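Local coordinates for ecto-NAD+ glycohydrolase (CD38 molecule) (Bos taurus, PDB 3GC6), which is an ectoenzyme of the ADP-ribosyl cyclase family whose chain combines a bundle of helices with a four-stranded parallel sheet flanked by further helices, at residues N9-A14 and K58-A63; A18-I23 and S127-W132; Q49-A54 and S147-V152; S70-A75 and S154-E159. The protein carries 1 engineered substitution. All blocks are in the same frame, centred on the assembly; numbering follows the deposited sequence. Where two conformers were deposited one is given.

From the N terminus, contact 1 closes the first loop, returning the chain from 58-63 to residues 9-14. Contact 2 opens within that loop at 18-23 and closes far later at 127-132, so the two cross. Contact 3 starts at 49-54, still inside contact 1, and ends at 147-152, crossing both. Contact 4 begins at 70-75, after contact 1 has closed, and ends at 154-159; it crosses contacts 2 and 3 and stands in series with contact 1. None nests within another. Together they tie 9-14 to the loop 58-63, helix 20-35 to the loop before strand 133-134, and helices 44-55 and 69-74 to helix 145-159.

Contact 1 (N9-A14 and K58-A63); sequences NRWHGA and KDPCKA
Trp11 brings the benzene end of its indole against Pro60 and Cys61, joining the N-terminal segment to the helical part of the ADP-ribosyl cyclase fold at a type I beta turn, Asp59 to Lys62, between helices 44-55 and 69-74. With CG anti to the carbonyl carbon (chi1 -55°), the indole is directed at this turn. The apolar part of the contact is carried by Trp11 CZ2, which lies 3.6 Å from Pro60 CG. The two side chains cross at about a right angle, and proline suits the place as a rigid hydrocarbon edge where the chain turns.

The second interaction is sulfur-aromatic. Cys61 SG sits 4.3 Å from the centroid of the six-membered ring of Trp11, obliquely, 44° off the ring normal, and its nearest ring atom is Trp11 CH2 at 3.6 Å. The same sulfur forms the disulfide to Cys141, so the indole rests against a cross-linked part of the loop.

Arg10 supports the indole from the preceding position in the loop. Its CG stands 3.9 Å above the Trp11 ring plane, and its guanidinium presents a face to Trp11 NE1. Arg10 NH2 also brushes Pro60 CG at 4.2 Å, while the polar partners, Gly7 O for NH1 and Glu123 for NH2, lie outside the two segments.

Hydrogen bonds inside 58-63 shape the surface that Trp11 meets. Lys62 N reaches Asp59 O at 3.1 Å. An Asx turn reinforces it: Cys61 N donates to Asp59 OD1 over 2.9 Å, on that oxygen's anti side, tilted 28° out of the carboxylate plane.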
loop_
_atom_site.group_PDB
_atom_site.type_symbol
_atom_site.label_atom_id
_atom_site.label_comp_id
_atom_site.label_asym_id
_atom_site.label_seq_id
_atom_site.Cartn_x
_atom_site.Cartn_y
_atom_site.Cartn_z
ATOM N N ASN A 9 33.734 10.601 -13.685
ATOM C CA ASN A 9 33.961 9.386 -14.441
ATOM C C ASN A 9 35.154 8.585 -13.932
ATOM O O ASN A 9 35.636 7.706 -14.627
ATOM C CB ASN A 9 34.138 9.706 -15.934
ATOM C CG ASN A 9 34.029 8.474 -16.811
ATOM O OD1 ASN A 9 33.224 7.569 -16.537
ATOM N ND2 ASN A 9 34.837 8.424 -17.889
ATOM N N ARG A 10 35.616 8.869 -12.711
ATOM C CA ARG A 10 36.830 8.254 -12.187
ATOM C C ARG A 10 36.707 6.780 -11.805
ATOM O O ARG A 10 37.729 6.090 -11.641
ATOM C CB ARG A 10 37.347 9.048 -10.986
ATOM C CG ARG A 10 36.470 8.978 -9.748
ATOM C CD ARG A 10 36.919 9.993 -8.698
ATOM N NE ARG A 10 36.109 9.973 -7.476
ATOM C CZ ARG A 10 34.957 10.635 -7.321
ATOM N NH1 ARG A 10 34.453 11.369 -8.309
ATOM N NH2 ARG A 10 34.306 10.575 -6.172
ATOM N N TRP A 11 35.477 6.303 -11.628
ATOM C CA TRP A 11 35.293 4.938 -11.192
ATOM C C TRP A 11 35.323 3.938 -12.344
ATOM O O TRP A 11 35.127 4.297 -13.504
ATOM C CB TRP A 11 33.952 4.819 -10.455
ATOM C CG TRP A 11 33.809 5.778 -9.314
ATOM C CD1 TRP A 11 32.883 6.792 -9.197
ATOM C CD2 TRP A 11 34.592 5.808 -8.111
ATOM N NE1 TRP A 11 33.038 7.440 -7.985
ATOM C CE2 TRP A 11 34.095 6.870 -7.315
ATOM C CE3 TRP A 11 35.656 5.038 -7.627
ATOM C CZ2 TRP A 11 34.631 7.181 -6.053
ATOM C CZ3 TRP A 11 36.199 5.354 -6.387
ATOM C CH2 TRP A 11 35.681 6.418 -5.612
ATOM N N HIS A 12 35.525 2.667 -12.003
ATOM C CA HIS A 12 35.594 1.592 -13.003
ATOM C C HIS A 12 34.254 0.889 -13.270
ATOM O O HIS A 12 34.126 0.106 -14.222
ATOM C CB HIS A 12 36.623 0.544 -12.578
ATOM C CG HIS A 12 38.029 1.054 -12.576
ATOM N ND1 HIS A 12 38.561 1.772 -11.529
ATOM C CD2 HIS A 12 39.009 0.963 -13.509
ATOM C CE1 HIS A 12 39.811 2.103 -11.811
ATOM N NE2 HIS A 12 40.108 1.622 -13.008
ATOM N N GLY A 13 33.249 1.152 -12.435
ATOM C CA GLY A 13 31.963 0.526 -12.647
ATOM C C GLY A 13 30.984 1.414 -13.401
ATOM O O GLY A 13 31.178 2.623 -13.535
ATOM N N ALA A 14 29.929 0.813 -13.924
ATOM C CA ALA A 14 28.933 1.574 -14.635
ATOM C C ALA A 14 28.233 2.601 -13.714
ATOM O O ALA A 14 28.081 2.398 -12.497
ATOM C CB ALA A 14 27.896 0.622 -15.244
ATOM N N LYS A 58 27.536 11.299 0.051
ATOM C CA LYS A 58 28.533 10.655 0.898
ATOM C C LYS A 58 29.698 10.120 0.063
ATOM O O LYS A 58 29.571 9.934 -1.155
ATOM C CB LYS A 58 27.869 9.539 1.715
ATOM C CG LYS A 58 26.807 10.068 2.653
ATOM C CD LYS A 58 26.217 8.952 3.472
ATOM C CE LYS A 58 25.045 9.479 4.219
ATOM N NZ LYS A 58 24.390 8.398 4.996
ATOM N N ASP A 59 30.819 9.877 0.729
ATOM C CA ASP A 59 32.000 9.247 0.116
ATOM C C ASP A 59 31.543 7.888 -0.428
ATOM O O ASP A 59 31.123 7.013 0.339
ATOM C CB ASP A 59 33.067 9.061 1.192
ATOM C CG ASP A 59 34.368 8.464 0.645
ATOM O OD1 ASP A 59 34.312 7.724 -0.360
ATOM O OD2 ASP A 59 35.446 8.778 1.216
ATOM N N PRO A 60 31.591 7.705 -1.757
ATOM C CA PRO A 60 31.031 6.459 -2.343
ATOM C C PRO A 60 31.822 5.200 -2.045
ATOM O O PRO A 60 31.354 4.093 -2.382
ATOM C CB PRO A 60 30.970 6.741 -3.854
ATOM C CG PRO A 60 31.726 8.011 -4.052
ATOM C CD PRO A 60 31.964 8.711 -2.769
ATOM N N CYS A 61 33.003 5.343 -1.417
ATOM C CA CYS A 61 33.806 4.188 -0.977
ATOM C C CYS A 61 33.882 4.044 0.533
ATOM O O CYS A 61 34.724 3.310 1.041
ATOM C CB CYS A 61 35.206 4.238 -1.609
ATOM S SG CYS A 61 35.135 3.633 -3.320
ATOM N N LYS A 62 32.993 4.724 1.258
ATOM C CA LYS A 62 32.938 4.531 2.699
ATOM C C LYS A 62 31.584 4.064 3.182
ATOM O O LYS A 62 31.193 4.359 4.309
ATOM C CB LYS A 62 33.344 5.791 3.442
ATOM C CG LYS A 62 34.808 6.067 3.360
ATOM C CD LYS A 62 35.170 7.201 4.335
ATOM C CE LYS A 62 36.644 7.567 4.253
ATOM N NZ LYS A 62 37.490 6.381 4.511
ATOM N N ALA A 63 30.859 3.322 2.350
ATOM C CA ALA A 63 29.571 2.803 2.786
ATOM C C ALA A 63 29.750 1.860 3.966
ATOM O O ALA A 63 30.680 1.050 3.988
ATOM C CB ALA A 63 28.857 2.057 1.648
#

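Contact 2 (A18-I23 and S127-W132)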
loop_
_atom_site.group_PDB
_atom_site.type_symbol
_atom_site.label_atom_id
_atom_site.label_comp_id
_atom_site.label_asym_id
_atom_site.label_seq_id
_atom_site.Cartn_x
_atom_site.Cartn_y
_atom_site.Cartn_z
ATOM N N ALA A 18 19.772 5.674 -14.738
ATOM C CA ALA A 18 19.109 6.947 -14.965
ATOM C C ALA A 18 17.714 6.928 -14.337
ATOM O O ALA A 18 17.029 5.895 -14.371
ATOM C CB ALA A 18 19.011 7.250 -16.482
ATOM N N ASP A 19 17.285 8.057 -13.769
ATOM C CA ASP A 19 15.945 8.178 -13.171
ATOM C C ASP A 19 15.679 7.168 -12.064
ATOM O O ASP A 19 14.558 6.687 -11.887
ATOM C CB ASP A 19 14.888 8.111 -14.256
ATOM C CG ASP A 19 14.906 9.386 -15.083
ATOM O OD1 ASP A 19 14.551 10.435 -14.528
ATOM O OD2 ASP A 19 15.347 9.345 -16.220
ATOM N N PHE A 20 16.737 6.875 -11.317
ATOM C CA PHE A 20 16.658 5.937 -10.187
ATOM C C PHE A 20 15.503 6.249 -9.262
ATOM O O PHE A 20 14.762 5.341 -8.843
ATOM C CB PHE A 20 17.981 6.052 -9.407
ATOM C CG PHE A 20 18.065 5.175 -8.195
ATOM C CD1 PHE A 20 18.388 3.818 -8.312
ATOM C CD2 PHE A 20 17.842 5.715 -6.947
ATOM C CE1 PHE A 20 18.488 3.017 -7.155
ATOM C CE2 PHE A 20 17.951 4.931 -5.810
ATOM C CZ PHE A 20 18.247 3.581 -5.932
ATOM N N GLN A 21 15.316 7.522 -8.944
ATOM C CA GLN A 21 14.283 7.910 -7.993
ATOM C C GLN A 21 12.883 7.593 -8.500
ATOM O O GLN A 21 12.016 7.219 -7.715
ATOM C CB GLN A 21 14.393 9.398 -7.676
ATOM C CG GLN A 21 15.767 9.795 -7.177
ATOM C CD GLN A 21 16.662 10.385 -8.237
ATOM O OE1 GLN A 21 16.716 9.917 -9.382
ATOM N NE2 GLN A 21 17.399 11.436 -7.852
ATOM N N LYS A 22 12.660 7.759 -9.802
ATOM C CA LYS A 22 11.366 7.419 -10.404
ATOM C C LYS A 22 11.163 5.912 -10.344
ATOM O O LYS A 22 10.063 5.426 -10.022
ATOM C CB LYS A 22 11.276 7.881 -11.850
ATOM C CG LYS A 22 9.914 7.511 -12.488
ATOM C CD LYS A 22 9.865 7.874 -13.945
ATOM C CE LYS A 22 10.464 6.801 -14.800
ATOM N NZ LYS A 22 9.937 6.922 -16.180
ATOM N N ILE A 23 12.227 5.172 -10.652
ATOM C CA ILE A 23 12.120 3.728 -10.685
ATOM C C ILE A 23 11.791 3.194 -9.290
ATOM O O ILE A 23 10.916 2.333 -9.141
ATOM C CB ILE A 23 13.419 3.087 -11.212
ATOM C CG1 ILE A 23 13.620 3.485 -12.676
ATOM C CG2 ILE A 23 13.385 1.567 -11.066
ATOM C CD1 ILE A 23 15.030 3.228 -13.196
ATOM N N SER A 127 23.829 16.636 -4.491
ATOM C CA SER A 127 22.551 16.085 -4.060
ATOM C C SER A 127 22.026 15.036 -5.040
ATOM O O SER A 127 20.933 14.503 -4.848
ATOM C CB SER A 127 21.520 17.210 -3.949
ATOM O OG SER A 127 21.430 17.891 -5.181
ATOM N N ASP A 128 22.806 14.738 -6.082
ATOM C CA ASP A 128 22.346 13.879 -7.163
ATOM C C ASP A 128 23.095 12.548 -7.231
ATOM O O ASP A 128 24.184 12.410 -6.697
ATOM C CB ASP A 128 22.582 14.568 -8.498
ATOM C CG ASP A 128 21.686 15.752 -8.708
ATOM O OD1 ASP A 128 20.465 15.614 -8.499
ATOM O OD2 ASP A 128 22.225 16.796 -9.108
ATOM N N LEU A 129 22.495 11.577 -7.907
ATOM C CA LEU A 129 23.240 10.366 -8.229
ATOM C C LEU A 129 24.348 10.673 -9.216
ATOM O O LEU A 129 24.237 11.602 -10.005
ATOM C CB LEU A 129 22.317 9.287 -8.794
ATOM C CG LEU A 129 21.426 8.589 -7.729
ATOM C CD1 LEU A 129 20.116 9.359 -7.544
ATOM C CD2 LEU A 129 21.109 7.169 -8.136
ATOM N N ASN A 130 25.420 9.911 -9.164
ATOM C CA ASN A 130 26.434 9.982 -10.195
ATOM C C ASN A 130 26.030 8.999 -11.297
ATOM O O ASN A 130 26.142 7.789 -11.140
ATOM C CB ASN A 130 27.806 9.618 -9.616
ATOM C CG ASN A 130 28.932 9.691 -10.643
ATOM O OD1 ASN A 130 28.693 9.693 -11.857
ATOM N ND2 ASN A 130 30.155 9.752 -10.158
ATOM N N ILE A 131 25.544 9.547 -12.417
ATOM C CA ILE A 131 25.072 8.721 -13.519
ATOM C C ILE A 131 26.185 8.398 -14.531
ATOM O O ILE A 131 25.917 7.794 -15.583
ATOM C CB ILE A 131 23.887 9.401 -14.275
ATOM C CG1 ILE A 131 24.339 10.751 -14.865
ATOM C CG2 ILE A 131 22.700 9.572 -13.348
ATOM C CD1 ILE A 131 23.246 11.537 -15.636
ATOM N N TRP A 132 27.416 8.746 -14.184
ATOM C CA TRP A 132 28.545 8.563 -15.109
ATOM C C TRP A 132 29.388 7.353 -14.789
ATOM O O TRP A 132 29.759 6.609 -15.687
ATOM C CB TRP A 132 29.413 9.827 -15.121
ATOM C CG TRP A 132 28.553 11.021 -15.343
ATOM C CD1 TRP A 132 28.188 11.972 -14.421
ATOM C CD2 TRP A 132 27.883 11.360 -16.558
ATOM N NE1 TRP A 132 27.355 12.902 -15.009
ATOM C CE2 TRP A 132 27.140 12.537 -16.310
ATOM C CE3 TRP A 132 27.826 10.772 -17.827
ATOM C CZ2 TRP A 132 26.359 13.158 -17.292
ATOM C CZ3 TRP A 132 27.041 11.387 -18.809
ATOM C CH2 TRP A 132 26.344 12.589 -18.532
HETATM O O HOH W 1 19.988 12.593 -9.102
#
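Leu129 packs on Phe20 and Gln21 in the first turn of helix 20-35, so that the extended loop before strand 133-134 is laid against the start of a helix in the helical part of the ADP-ribosyl cyclase fold. From its CB, which points toward the helix, the Leu129 chain continues to CG, placed anti to the carbonyl carbon (chi1 -75°). There it forks, and each methyl finds its own neighbour.

CD2 goes to the buried side: it is 3.6 Å from Phe20 CB and just as near to Phe20 CG, lying obliquely to the phenyl ring. Leucine fits because its two methyls can occupy two separate places at once. The ring of Phe20 meets those of Trp120 and Phe51 further in.

CD1 takes the other side, 3.4 Å from Gln21 NE2, with the two side chains running antiparallel alongside one another; it also touches Met52 of helix 44-55. Gln21 was modelled in two conformers, so this approach and the water bridge are described for one of them and are less certain.

In that conformer Gln21 NE2 donates to a water, which accepts a second bond from Leu129 N at 3.0 Å and donates to Asp128 OD1 at 3.1 Å.

Contact 3 (Q49-A54 and S147-V152)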
loop_
_atom_site.group_PDB
_atom_site.type_symbol
_atom_site.label_atom_id
_atom_site.label_comp_id
_atom_site.label_asym_id
_atom_site.label_seq_id
_atom_site.Cartn_x
_atom_site.Cartn_y
_atom_site.Cartn_z
ATOM N N GLN A 49 12.765 8.219 0.246
ATOM C CA GLN A 49 13.583 9.274 0.845
ATOM C C GLN A 49 14.726 8.661 1.688
ATOM O O GLN A 49 15.871 9.155 1.636
ATOM C CB GLN A 49 12.705 10.221 1.670
ATOM C CG GLN A 49 11.860 11.103 0.745
ATOM C CD GLN A 49 10.826 11.910 1.493
ATOM O OE1 GLN A 49 10.541 11.628 2.648
ATOM N NE2 GLN A 49 10.256 12.917 0.831
ATOM N N ALA A 50 14.417 7.600 2.445
ATOM C CA ALA A 50 15.438 6.914 3.264
ATOM C C ALA A 50 16.506 6.256 2.381
ATOM O O ALA A 50 17.687 6.249 2.734
ATOM C CB ALA A 50 14.793 5.865 4.180
ATOM N N PHE A 51 16.084 5.660 1.263
ATOM C CA PHE A 51 17.040 5.012 0.356
ATOM C C PHE A 51 18.029 6.064 -0.140
ATOM O O PHE A 51 19.262 5.876 -0.084
ATOM C CB PHE A 51 16.238 4.388 -0.816
ATOM C CG PHE A 51 16.908 3.198 -1.457
ATOM C CD1 PHE A 51 16.145 2.107 -1.856
ATOM C CD2 PHE A 51 18.278 3.163 -1.664
ATOM C CE1 PHE A 51 16.749 0.978 -2.452
ATOM C CE2 PHE A 51 18.886 2.039 -2.259
ATOM C CZ PHE A 51 18.113 0.947 -2.648
ATOM N N MET A 52 17.508 7.191 -0.635
ATOM C CA MET A 52 18.379 8.267 -1.131
ATOM C C MET A 52 19.288 8.814 -0.031
ATOM O O MET A 52 20.494 9.001 -0.250
ATOM C CB MET A 52 17.524 9.394 -1.769
ATOM C CG MET A 52 16.546 8.848 -2.824
ATOM S SD MET A 52 17.479 8.047 -4.201
ATOM C CE MET A 52 18.482 9.362 -4.583
ATOM N N SER A 53 18.712 9.040 1.145
ATOM C CA SER A 53 19.465 9.612 2.268
ATOM C C SER A 53 20.652 8.724 2.650
ATOM O O SER A 53 21.714 9.214 3.038
ATOM C CB SER A 53 18.538 9.782 3.469
ATOM O OG SER A 53 17.775 10.970 3.321
ATOM N N ALA A 54 20.467 7.416 2.511
ATOM C CA ALA A 54 21.488 6.461 2.936
ATOM C C ALA A 54 22.824 6.730 2.237
ATOM O O ALA A 54 23.880 6.555 2.859
ATOM C CB ALA A 54 21.037 5.043 2.664
ATOM N N SER A 147 27.194 -2.568 -3.241
ATOM C CA SER A 147 27.634 -3.830 -2.642
ATOM C C SER A 147 27.200 -3.955 -1.182
ATOM O O SER A 147 26.691 -5.014 -0.752
ATOM C CB SER A 147 29.175 -3.934 -2.741
ATOM O OG SER A 147 29.576 -3.962 -4.099
ATOM N N VAL A 148 27.387 -2.876 -0.410
ATOM C CA VAL A 148 27.024 -2.899 0.999
ATOM C C VAL A 148 25.506 -3.084 1.197
ATOM O O VAL A 148 25.058 -3.809 2.096
ATOM C CB VAL A 148 27.601 -1.684 1.747
ATOM C CG1 VAL A 148 27.016 -1.606 3.137
ATOM C CG2 VAL A 148 29.121 -1.828 1.775
ATOM N N PHE A 149 24.696 -2.477 0.335
ATOM C CA PHE A 149 23.241 -2.676 0.403
ATOM C C PHE A 149 22.925 -4.176 0.324
ATOM O O PHE A 149 22.178 -4.730 1.149
ATOM C CB PHE A 149 22.557 -1.968 -0.767
ATOM C CG PHE A 149 21.109 -2.318 -0.903
ATOM C CD1 PHE A 149 20.136 -1.667 -0.130
ATOM C CD2 PHE A 149 20.717 -3.307 -1.788
ATOM C CE1 PHE A 149 18.739 -2.014 -0.273
ATOM C CE2 PHE A 149 19.357 -3.655 -1.923
ATOM C CZ PHE A 149 18.388 -2.999 -1.173
ATOM N N TRP A 150 23.468 -4.848 -0.690
ATOM C CA TRP A 150 23.081 -6.262 -0.868
ATOM C C TRP A 150 23.650 -7.115 0.275
ATOM O O TRP A 150 23.057 -8.126 0.647
ATOM C CB TRP A 150 23.526 -6.760 -2.246
ATOM C CG TRP A 150 22.669 -6.181 -3.315
ATOM C CD1 TRP A 150 23.034 -5.239 -4.235
ATOM C CD2 TRP A 150 21.297 -6.499 -3.593
ATOM N NE1 TRP A 150 21.966 -4.930 -5.067
ATOM C CE2 TRP A 150 20.881 -5.694 -4.675
ATOM C CE3 TRP A 150 20.360 -7.357 -3.002
ATOM C CZ2 TRP A 150 19.568 -5.767 -5.207
ATOM C CZ3 TRP A 150 19.072 -7.415 -3.508
ATOM C CH2 TRP A 150 18.676 -6.628 -4.603
ATOM N N GLU A 151 24.803 -6.713 0.804
ATOM C CA GLU A 151 25.402 -7.443 1.927
ATOM C C GLU A 151 24.489 -7.320 3.147
ATOM O O GLU A 151 24.156 -8.339 3.785
ATOM C CB GLU A 151 26.828 -6.907 2.176
ATOM C CG GLU A 151 27.453 -7.045 3.534
ATOM C CD GLU A 151 28.614 -6.028 3.656
ATOM O OE1 GLU A 151 29.443 -5.966 2.715
ATOM O OE2 GLU A 151 28.672 -5.256 4.631
ATOM N N VAL A 152 24.070 -6.106 3.514
ATOM C CA VAL A 152 23.295 -5.976 4.733
ATOM C C VAL A 152 21.877 -6.528 4.530
ATOM O O VAL A 152 21.302 -7.136 5.443
ATOM C CB VAL A 152 23.289 -4.528 5.288
ATOM C CG1 VAL A 152 22.690 -3.589 4.313
ATOM C CG2 VAL A 152 22.566 -4.495 6.659
#
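Phe51 and Phe149 meet in the buried core of the helical part of the ADP-ribosyl cyclase fold, where helix 44-55 and helix 145-159 approach through these two rings. The tight point is small. Phe51 CZ stands over one face of the Phe149 ring, 3.8 Å from Phe149 CE1 and 4.2 Å from Phe149 CD1.

Away from that point the pair is loose. The planes are close to parallel, at 19°, yet little of one ring lies over the other, and their centroids are 5.3 Å apart. The helix backbones are therefore bridged by long side chains, and phenylalanine suits both places because its reach spans the gap with a flat apolar surface. Setting CG anti to the backbone N (chi1 -153° in Phe51, 170° in Phe149) swings each ring off its helix toward the other.

Other aromatic groups complete the core: Trp120 meets both rings edge-to-face, Phe20 meets Phe51 and Tyr68 meets Phe149 in the same manner. On the far side of helix 44-55, polar Gln49 and Ser53 face solvent, as befits an outward helix surface. Helix 145-159 likewise has Ser147 and Glu151 on its partly exposed side.

Trp150, next in the chain, packs on Phe149 too: Phe149 CE2 lies 3.6 Å above the indole plane, over its centre, while Trp150 CD1 is at the edge of the phenyl ring.

Contact 4 (S70-A75 and S154-E159)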
loop_
_atom_site.group_PDB
_atom_site.type_symbol
_atom_site.label_atom_id
_atom_site.label_comp_id
_atom_site.label_asym_id
_atom_site.label_seq_id
_atom_site.Cartn_x
_atom_site.Cartn_y
_atom_site.Cartn_z
ATOM N N SER A 70 18.196 2.644 8.821
ATOM C CA SER A 70 16.889 3.343 8.752
ATOM C C SER A 70 15.992 2.887 7.580
ATOM O O SER A 70 14.759 2.797 7.701
ATOM C CB SER A 70 17.086 4.860 8.709
ATOM O OG SER A 70 17.666 5.329 9.919
ATOM N N LEU A 71 16.612 2.609 6.436
ATOM C CA LEU A 71 15.886 2.070 5.286
ATOM C C LEU A 71 15.342 0.668 5.615
ATOM O O LEU A 71 14.166 0.369 5.357
ATOM C CB LEU A 71 16.833 1.983 4.089
ATOM C CG LEU A 71 16.164 1.377 2.849
ATOM C CD1 LEU A 71 15.030 2.227 2.262
ATOM C CD2 LEU A 71 17.228 1.123 1.809
ATOM N N ILE A 72 16.197 -0.190 6.170
ATOM C CA ILE A 72 15.774 -1.563 6.482
ATOM C C ILE A 72 14.650 -1.559 7.528
ATOM O O ILE A 72 13.696 -2.349 7.440
ATOM C CB ILE A 72 16.981 -2.418 6.928
ATOM C CG1 ILE A 72 17.722 -2.925 5.685
ATOM C CG2 ILE A 72 16.537 -3.584 7.860
ATOM C CD1 ILE A 72 19.193 -3.208 5.847
ATOM N N ASN A 73 14.735 -0.638 8.486
ATOM C CA ASN A 73 13.680 -0.514 9.503
ATOM C C ASN A 73 12.317 -0.207 8.910
ATOM O O ASN A 73 11.296 -0.607 9.461
ATOM C CB ASN A 73 14.007 0.561 10.541
ATOM C CG ASN A 73 15.081 0.128 11.507
ATOM O OD1 ASN A 73 15.470 -1.046 11.557
ATOM N ND2 ASN A 73 15.577 1.091 12.289
ATOM N N LEU A 74 12.297 0.507 7.788
ATOM C CA LEU A 74 11.033 0.855 7.150
ATOM C C LEU A 74 10.417 -0.332 6.389
ATOM O O LEU A 74 9.210 -0.351 6.147
ATOM C CB LEU A 74 11.207 2.022 6.185
ATOM C CG LEU A 74 11.484 3.378 6.845
ATOM C CD1 LEU A 74 11.883 4.395 5.812
ATOM C CD2 LEU A 74 10.263 3.846 7.623
ATOM N N ALA A 75 11.246 -1.313 6.018
ATOM C CA ALA A 75 10.766 -2.443 5.223
ATOM C C ALA A 75 11.754 -3.626 5.341
ATOM O O ALA A 75 12.527 -3.898 4.424
ATOM C CB ALA A 75 10.566 -2.032 3.761
ATOM N N SER A 154 21.152 -8.996 2.668
ATOM C CA SER A 154 21.367 -10.472 2.727
ATOM C C SER A 154 21.468 -10.969 4.159
ATOM O O SER A 154 20.911 -12.019 4.522
ATOM C CB SER A 154 22.665 -10.849 2.001
ATOM O OG SER A 154 22.505 -10.750 0.608
ATOM N N GLU A 155 22.227 -10.251 4.981
ATOM C CA GLU A 155 22.365 -10.619 6.416
ATOM C C GLU A 155 21.038 -10.632 7.116
ATOM O O GLU A 155 20.716 -11.579 7.844
ATOM C CB GLU A 155 23.295 -9.636 7.141
ATOM C CG GLU A 155 24.725 -9.723 6.667
ATOM C CD GLU A 155 25.674 -8.837 7.470
ATOM O OE1 GLU A 155 25.207 -7.885 8.118
ATOM O OE2 GLU A 155 26.901 -9.081 7.420
ATOM N N ARG A 156 20.239 -9.583 6.909
ATOM C CA ARG A 156 18.985 -9.476 7.641
ATOM C C ARG A 156 18.014 -10.560 7.152
ATOM O O ARG A 156 17.314 -11.187 7.946
ATOM C CB ARG A 156 18.406 -8.079 7.518
ATOM C CG ARG A 156 19.296 -7.004 8.169
ATOM C CD ARG A 156 19.248 -7.117 9.699
ATOM N NE ARG A 156 17.907 -6.822 10.199
ATOM C CZ ARG A 156 17.507 -5.607 10.590
ATOM N NH1 ARG A 156 18.356 -4.589 10.535
ATOM N NH2 ARG A 156 16.264 -5.413 11.020
ATOM N N PHE A 157 18.038 -10.836 5.839
ATOM C CA PHE A 157 17.200 -11.878 5.211
ATOM C C PHE A 157 17.572 -13.247 5.820
ATOM O O PHE A 157 16.687 -14.016 6.210
ATOM C CB PHE A 157 17.518 -11.817 3.712
ATOM C CG PHE A 157 16.775 -12.810 2.831
ATOM C CD1 PHE A 157 15.418 -12.639 2.538
ATOM C CD2 PHE A 157 17.485 -13.803 2.149
ATOM C CE1 PHE A 157 14.760 -13.520 1.638
ATOM C CE2 PHE A 157 16.835 -14.681 1.260
ATOM C CZ PHE A 157 15.479 -14.542 1.016
ATOM N N ALA A 158 18.869 -13.519 5.986
ATOM C CA ALA A 158 19.305 -14.818 6.520
ATOM C C ALA A 158 18.977 -14.922 8.011
ATOM O O ALA A 158 18.530 -15.984 8.488
ATOM C CB ALA A 158 20.808 -15.026 6.285
ATOM N N GLU A 159 19.206 -13.834 8.739
ATOM C CA GLU A 159 18.968 -13.849 10.180
ATOM C C GLU A 159 17.507 -14.062 10.552
ATOM O O GLU A 159 17.211 -14.581 11.646
ATOM C CB GLU A 159 19.462 -12.570 10.829
ATOM C CG GLU A 159 20.947 -12.455 10.847
ATOM C CD GLU A 159 21.430 -11.019 11.182
ATOM O OE1 GLU A 159 20.590 -10.115 11.375
ATOM O OE2 GLU A 159 22.661 -10.823 11.220
#
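Ile72 sets its CG2 methyl against one face of the Arg156 guanidinium, so the flat charged group of helix 145-159 lies on the aliphatic side of helix 69-74. The methyl is 3.2 Å above the guanidinium plane and displaced from its centre, nearer NH1. Its nearest atoms are Arg156 NH1 at 3.4 Å and Arg156 CZ at 3.5 Å. Ile72 was modelled in two conformers, so the closeness of this approach should be read with some caution.

The orientation follows from a doubly bent arginine chain. With chi2 at -72° and chi3 at -65°, the side chain curls back instead of extending, and its end is turned broadside to the isoleucine. Arginine suits such a place because the faces of its planar group accept apolar neighbours, whereas its N-H groups point outward in the plane. Asn73 is found at that edge, near the plane, but its OD1 is 4.5 Å from Arg156 NH2, too far for a hydrogen bond.

Isoleucine answers with a branched CB whose CG2, anti to the backbone N, projects from the helix toward the arginine. Its other branch turns inward, where CD1 touches Val152 one turn earlier on helix 145-159, and Leu111 of helix 110-115 packs on the same residue. Thus one side of Ile72 belongs to the core and the other is roofed by the arginine.

Ile72 and Arg156 in this way join helix 69-74 to helix 145-159, with the arginine face at the partly exposed side, in the helical part of the ADP-ribosyl cyclase fold.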